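Local coordinates for protein putative ABC transporter subunit, substrate-binding component (Rhodopseudomonas palustris, PDB 4EVQ) that probably serves as the solute-binding component of an ABC transporter for lignin-derived benzoate compounds, holding 4-hydroxybenzoate in its pocket, at residues 207-213 / 233-238; 239-243 / 347-351. One frame throughout, in Å; residues are numbered along the deposited sequence.

Interaction 1 (207-213 / 233-238). With PHB (p-hydroxybenzoic acid), chain H.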
loop_
_atom_site.group_PDB
_atom_site.type_symbol
_atom_site.label_atom_id
_atom_site.label_comp_id
_atom_site.label_asym_id
_atom_site.label_seq_id
_atom_site.Cartn_x
_atom_site.Cartn_y
_atom_site.Cartn_z
ATOM N N PRO A 207 -16.857 -4.813 -22.483
ATOM C CA PRO A 207 -15.500 -5.329 -22.340
ATOM C C PRO A 207 -15.481 -6.799 -21.908
ATOM O O PRO A 207 -16.508 -7.330 -21.472
ATOM C CB PRO A 207 -14.930 -4.429 -21.225
ATOM C CG PRO A 207 -16.103 -4.195 -20.330
ATOM C CD PRO A 207 -17.259 -3.993 -21.318
ATOM N N ASP A 208 -14.323 -7.445 -22.012
ATOM C CA ASP A 208 -14.179 -8.771 -21.448
ATOM C C ASP A 208 -13.608 -8.801 -20.033
ATOM O O ASP A 208 -13.510 -9.859 -19.416
ATOM C CB ASP A 208 -13.409 -9.724 -22.376
ATOM C CG ASP A 208 -11.949 -9.367 -22.587
ATOM O OD1 ASP A 208 -11.390 -8.473 -21.922
ATOM O OD2 ASP A 208 -11.280 -10.016 -23.426
ATOM N N CYS A 209 -13.338 -7.607 -19.503
ATOM C CA CYS A 209 -12.912 -7.483 -18.102
ATOM C C CYS A 209 -12.988 -6.019 -17.694
ATOM O O CYS A 209 -12.969 -5.104 -18.501
ATOM C CB CYS A 209 -11.458 -7.985 -17.924
ATOM S SG CYS A 209 -10.230 -7.156 -18.972
ATOM N N VAL A 210 -12.981 -5.840 -16.374
ATOM C CA VAL A 210 -12.905 -4.533 -15.733
ATOM C C VAL A 210 -11.720 -4.552 -14.775
ATOM O O VAL A 210 -11.533 -5.518 -14.027
ATOM C CB VAL A 210 -14.196 -4.204 -14.987
ATOM C CG1 VAL A 210 -14.035 -2.925 -14.171
ATOM C CG2 VAL A 210 -15.357 -4.055 -15.970
ATOM N N TYR A 211 -10.933 -3.488 -14.846
ATOM C CA TYR A 211 -9.842 -3.231 -13.903
ATOM C C TYR A 211 -10.256 -2.062 -13.021
ATOM O O TYR A 211 -10.506 -0.980 -13.532
ATOM C CB TYR A 211 -8.574 -2.865 -14.662
ATOM C CG TYR A 211 -7.378 -2.419 -13.837
ATOM C CD1 TYR A 211 -6.514 -3.344 -13.302
ATOM C CD2 TYR A 211 -7.082 -1.083 -13.656
ATOM C CE1 TYR A 211 -5.404 -2.935 -12.593
ATOM C CE2 TYR A 211 -5.972 -0.661 -12.935
ATOM C CZ TYR A 211 -5.139 -1.589 -12.442
ATOM O OH TYR A 211 -3.983 -1.198 -11.759
ATOM N N ALA A 212 -10.305 -2.280 -11.703
ATOM C CA ALA A 212 -10.743 -1.246 -10.771
ATOM C C ALA A 212 -9.747 -1.071 -9.642
ATOM O O ALA A 212 -9.251 -2.035 -9.073
ATOM C CB ALA A 212 -12.114 -1.595 -10.190
ATOM N N PHE A 213 -9.531 0.189 -9.314
ATOM C CA PHE A 213 -8.833 0.530 -8.077
ATOM C C PHE A 213 -9.757 1.356 -7.199
ATOM O O PHE A 213 -10.116 2.508 -7.548
ATOM C CB PHE A 213 -7.486 1.258 -8.237
ATOM C CG PHE A 213 -7.007 1.893 -6.919
ATOM C CD1 PHE A 213 -6.686 1.098 -5.853
ATOM C CD2 PHE A 213 -6.990 3.268 -6.740
ATOM C CE1 PHE A 213 -6.345 1.642 -4.620
ATOM C CE2 PHE A 213 -6.664 3.820 -5.480
ATOM C CZ PHE A 213 -6.346 2.988 -4.439
ATOM N N ILE A 233 -19.172 -9.996 -16.472
ATOM C CA ILE A 233 -17.833 -9.557 -16.868
ATOM C C ILE A 233 -16.885 -9.682 -15.640
ATOM O O ILE A 233 -17.214 -9.205 -14.556
ATOM C CB ILE A 233 -17.834 -8.051 -17.317
ATOM C CG1 ILE A 233 -18.714 -7.849 -18.542
ATOM C CG2 ILE A 233 -16.404 -7.560 -17.611
ATOM C CD1 ILE A 233 -19.117 -6.361 -18.760
ATOM N N PRO A 234 -15.748 -10.330 -15.796
ATOM C CA PRO A 234 -14.879 -10.524 -14.617
ATOM C C PRO A 234 -14.205 -9.242 -14.179
ATOM O O PRO A 234 -13.723 -8.449 -14.960
ATOM C CB PRO A 234 -13.831 -11.492 -15.101
ATOM C CG PRO A 234 -13.803 -11.369 -16.559
ATOM C CD PRO A 234 -15.215 -11.019 -16.986
ATOM N N LEU A 235 -14.220 -9.089 -12.857
ATOM C CA LEU A 235 -13.597 -7.961 -12.146
ATOM C C LEU A 235 -12.215 -8.340 -11.662
ATOM O O LEU A 235 -12.007 -9.367 -11.014
ATOM C CB LEU A 235 -14.512 -7.551 -11.015
ATOM C CG LEU A 235 -14.006 -6.379 -10.126
ATOM C CD1 LEU A 235 -13.828 -5.132 -10.987
ATOM C CD2 LEU A 235 -14.985 -6.103 -9.029
ATOM N N TRP A 236 -11.306 -7.434 -11.951
ATOM C CA TRP A 236 -9.912 -7.496 -11.546
ATOM C C TRP A 236 -9.470 -6.172 -10.935
ATOM O O TRP A 236 -10.045 -5.142 -11.190
ATOM C CB TRP A 236 -9.053 -7.687 -12.786
ATOM C CG TRP A 236 -9.000 -9.058 -13.393
ATOM C CD1 TRP A 236 -9.976 -9.681 -14.121
ATOM C CD2 TRP A 236 -7.903 -9.953 -13.328
ATOM N NE1 TRP A 236 -9.536 -10.932 -14.516
ATOM C CE2 TRP A 236 -8.271 -11.123 -14.043
ATOM C CE3 TRP A 236 -6.648 -9.890 -12.734
ATOM C CZ2 TRP A 236 -7.415 -12.196 -14.186
ATOM C CZ3 TRP A 236 -5.804 -10.981 -12.873
ATOM C CH2 TRP A 236 -6.182 -12.100 -13.626
ATOM N N GLY A 237 -8.403 -6.224 -10.142
ATOM C CA GLY A 237 -7.755 -4.994 -9.707
ATOM C C GLY A 237 -6.500 -5.310 -8.950
ATOM O O GLY A 237 -6.206 -6.447 -8.654
ATOM N N PRO A 238 -5.743 -4.269 -8.622
ATOM C CA PRO A 238 -4.743 -4.450 -7.571
ATOM C C PRO A 238 -5.431 -4.891 -6.294
ATOM O O PRO A 238 -6.584 -4.597 -6.076
ATOM C CB PRO A 238 -4.135 -3.052 -7.439
ATOM C CG PRO A 238 -5.319 -2.121 -7.749
ATOM C CD PRO A 238 -6.074 -2.855 -8.857
HETATM C "C1'" PHB H . -2.639 5.719 -2.452
HETATM O "O1'" PHB H . -3.250 6.812 -2.481
HETATM O "O2'" PHB H . -1.388 5.614 -2.765
HETATM C C1 PHB H . -3.301 4.463 -2.043
HETATM C C2 PHB H . -4.427 4.521 -1.223
HETATM C C3 PHB H . -5.064 3.348 -0.851
HETATM C C4 PHB H . -4.599 2.156 -1.301
HETATM C C5 PHB H . -3.470 2.072 -2.096
HETATM C C6 PHB H . -2.851 3.231 -2.458
HETATM O O4 PHB H . -5.206 1.006 -0.954
#
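Val210 and Leu235, paired across parallel strands, meet through their branch ends: CG1 of Val210 lies 3.9 Å from CD1 of Leu235, and the same leucine methyl reaches CB of Ala212. The leucine CG extends away from its own backbone N (chi1 179°), which carries CD1 to the valine. Phe222 and Tyr226 of helix 217-228 cover this face, where branched and small aliphatic residues fit between sheet and helix. Ile233 packs CG2 on Cys209 CA at 3.5 Å and CD1 on the Pro207 ring. Tyr211 and Trp236 stand on the opposite face, both touching Met146 of helix 135-148. Tyr211 and Phe213 each cross Pro238 at about a right angle, and Phe213 turns its edge to p-hydroxybenzoic acid, CZ to ligand C4 3.7 Å. Three backbone bonds join the strands: Val210 N to Pro234 O, Trp236 N to Val210 O (2.8 Å) and Ala212 N to Trp236 O. Pro238, without an N-H, cannot continue the pattern; Ala212 O, lacking a hydrogen-bond partner, meets Gly237 CA and Pro238 CD. At the polar edge, Asp208 accepts from the backbone of Lys152 and Lys153. Both strands and helix 217-228 form a beta-alpha-beta crossover, the unit of periplasmic binding protein lobes.

Interaction 2 (239-243 / 347-351). With PHB (p-hydroxybenzoic acid), chain H.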
loop_
_atom_site.group_PDB
_atom_site.type_symbol
_atom_site.label_atom_id
_atom_site.label_comp_id
_atom_site.label_asym_id
_atom_site.label_seq_id
_atom_site.Cartn_x
_atom_site.Cartn_y
_atom_site.Cartn_z
ATOM N N GLY A 239 -4.738 -5.592 -5.417
ATOM C CA GLY A 239 -5.374 -6.207 -4.283
ATOM C C GLY A 239 -5.968 -5.320 -3.223
ATOM O O GLY A 239 -6.697 -5.817 -2.373
ATOM N N PHE A 240 -5.678 -4.035 -3.302
ATOM C CA PHE A 240 -6.354 -3.062 -2.454
ATOM C C PHE A 240 -7.864 -3.109 -2.643
ATOM O O PHE A 240 -8.613 -2.699 -1.758
ATOM C CB PHE A 240 -5.830 -1.645 -2.714
ATOM C CG PHE A 240 -4.354 -1.588 -2.878
ATOM C CD1 PHE A 240 -3.534 -1.903 -1.817
ATOM C CD2 PHE A 240 -3.788 -1.317 -4.112
ATOM C CE1 PHE A 240 -2.169 -1.922 -1.988
ATOM C CE2 PHE A 240 -2.397 -1.374 -4.276
ATOM C CZ PHE A 240 -1.610 -1.680 -3.225
ATOM N N LEU A 241 -8.312 -3.566 -3.815
ATOM C CA LEU A 241 -9.748 -3.613 -4.138
ATOM C C LEU A 241 -10.465 -4.556 -3.188
ATOM O O LEU A 241 -11.627 -4.334 -2.913
ATOM C CB LEU A 241 -9.878 -4.109 -5.572
ATOM C CG LEU A 241 -11.298 -4.238 -6.107
ATOM C CD1 LEU A 241 -12.003 -2.896 -6.138
ATOM C CD2 LEU A 241 -11.277 -4.884 -7.501
ATOM N N THR A 242 -9.812 -5.612 -2.690
ATOM C CA THR A 242 -10.454 -6.571 -1.813
ATOM C C THR A 242 -9.923 -6.625 -0.390
ATOM O O THR A 242 -10.612 -7.118 0.508
ATOM C CB THR A 242 -10.435 -7.988 -2.436
ATOM O OG1 THR A 242 -9.074 -8.429 -2.641
ATOM C CG2 THR A 242 -11.126 -8.001 -3.775
ATOM N N ASP A 243 -8.686 -6.149 -0.168
ATOM C CA ASP A 243 -8.123 -6.317 1.159
ATOM C C ASP A 243 -8.874 -5.525 2.233
ATOM O O ASP A 243 -9.107 -4.340 2.094
ATOM C CB ASP A 243 -6.633 -5.956 1.180
ATOM C CG ASP A 243 -5.736 -7.184 1.095
ATOM O OD1 ASP A 243 -5.972 -8.042 0.214
ATOM O OD2 ASP A 243 -4.773 -7.303 1.915
ATOM N N LEU A 347 -0.859 -13.600 -7.810
ATOM C CA LEU A 347 -2.195 -13.647 -8.341
ATOM C C LEU A 347 -3.081 -14.244 -7.272
ATOM O O LEU A 347 -2.703 -15.222 -6.642
ATOM C CB LEU A 347 -2.225 -14.508 -9.617
ATOM C CG LEU A 347 -3.601 -14.693 -10.267
ATOM C CD1 LEU A 347 -4.100 -13.361 -10.833
ATOM C CD2 LEU A 347 -3.496 -15.780 -11.365
ATOM N N ARG A 348 -4.245 -13.648 -7.064
ATOM C CA ARG A 348 -5.153 -14.068 -6.007
ATOM C C ARG A 348 -6.581 -14.117 -6.523
ATOM O O ARG A 348 -6.921 -13.422 -7.463
ATOM C CB ARG A 348 -5.134 -13.087 -4.832
ATOM C CG ARG A 348 -3.718 -12.620 -4.476
ATOM C CD ARG A 348 -3.652 -11.703 -3.302
ATOM N NE ARG A 348 -4.582 -10.586 -3.399
ATOM C CZ ARG A 348 -4.990 -9.864 -2.361
ATOM N NH1 ARG A 348 -4.469 -10.075 -1.169
ATOM N NH2 ARG A 348 -5.921 -8.962 -2.511
ATOM N N GLU A 349 -7.415 -14.862 -5.830
ATOM C CA GLU A 349 -8.852 -14.832 -6.076
ATOM C C GLU A 349 -9.549 -14.735 -4.740
ATOM O O GLU A 349 -9.170 -15.420 -3.776
ATOM C CB GLU A 349 -9.328 -16.115 -6.803
ATOM C CG GLU A 349 -10.807 -16.136 -7.139
ATOM C CD GLU A 349 -11.216 -17.371 -7.901
ATOM O OE1 GLU A 349 -10.334 -18.102 -8.369
ATOM O OE2 GLU A 349 -12.438 -17.587 -8.004
ATOM N N LEU A 350 -10.590 -13.925 -4.673
ATOM C CA LEU A 350 -11.403 -13.873 -3.481
ATOM C C LEU A 350 -12.341 -15.068 -3.518
ATOM O O LEU A 350 -13.100 -15.251 -4.487
ATOM C CB LEU A 350 -12.114 -12.520 -3.451
ATOM C CG LEU A 350 -13.015 -12.101 -2.334
ATOM C CD1 LEU A 350 -12.328 -12.401 -1.007
ATOM C CD2 LEU A 350 -13.405 -10.642 -2.523
ATOM N N LYS A 351 -12.237 -15.943 -2.522
ATOM C CA LYS A 351 -13.074 -17.132 -2.436
ATOM C C LYS A 351 -13.325 -17.421 -0.988
ATOM O O LYS A 351 -12.395 -17.589 -0.207
ATOM C CB LYS A 351 -12.361 -18.325 -3.062
ATOM C CG LYS A 351 -13.355 -19.404 -3.495
ATOM C CD LYS A 351 -14.307 -18.914 -4.613
ATOM C CE LYS A 351 -15.335 -19.956 -4.927
ATOM N NZ LYS A 351 -16.637 -19.520 -4.422
HETATM C "C1'" PHB H . -2.639 5.719 -2.452
HETATM O "O1'" PHB H . -3.250 6.812 -2.481
HETATM O "O2'" PHB H . -1.388 5.614 -2.765
HETATM C C1 PHB H . -3.301 4.463 -2.043
HETATM C C2 PHB H . -4.427 4.521 -1.223
HETATM C C3 PHB H . -5.064 3.348 -0.851
HETATM C C4 PHB H . -4.599 2.156 -1.301
HETATM C C5 PHB H . -3.470 2.072 -2.096
HETATM C C6 PHB H . -2.851 3.231 -2.458
HETATM O O4 PHB H . -5.206 1.006 -0.954
#
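Asp243 and Arg348 form the salt bridge that dominates this contact. The guanidinium comes end-on, and both NH1 and NH2 donate to one oxygen, Asp243 OD1, each at 2.9 Å. That oxygen lies in the guanidinium plane, while the carboxylate plane is turned 29° from it; NH2 arrives nearly along the C-O axis and NH1 on the syn side. With N-H...O angles near 145°, the shared acceptor is a compromise between two bent bonds. The length of the arginine chain lets it reach from strand 345-351 to the loop.

Among the other hydrogen bonds, Gly239 O accepts from the backbone N of both Thr242 and Asp243, closing the turn that carries the aspartate. Outside partners hold both members of the bridge: Asp243 OD2 takes the N-H of Val288, and Arg348 NE donates to Thr258 OG1.

Apolar contact is slight. Thr242 CG2 meets Leu350 CD2 at 3.7 Å, the two side chains running antiparallel alongside one another, and threonine suits the place by offering a methyl there. Phe240 faces the ligand instead, with C5 of p-hydroxybenzoic acid over its ring centre, 3.8 Å above the plane.

A buried ion pair, neutralised internally and with OD2 and NE also engaged, probably favours the charged forms of both residues and ties the pocket-lining loop to the sheet.

In the fold
Interactions 1 and 2 follow one another along the chain, Pro238 ending the first where Gly239 begins the second, with centres about 12 Å apart. Both reach the seven-stranded sheet, interaction 2 through strand 345-351; strand 257-260 lies between 235-238 and 345-351. Their side chains meet directly: Trp236 CZ3 packs on Leu347 CD1 at 3.6 Å, and Phe213 CE1 on Phe240 CB at 3.8 Å. The second of these meetings occurs at the pocket, where each interaction contributes one phenylalanine to the p-hydroxybenzoic acid site. Phe240 CB comes within 3.2 Å of ligand O4. Ser92, Gly115, Tyr161 and Ser215 hydrogen-bond the ligand, while the two phenylalanines pack against its ring near C4 and C5.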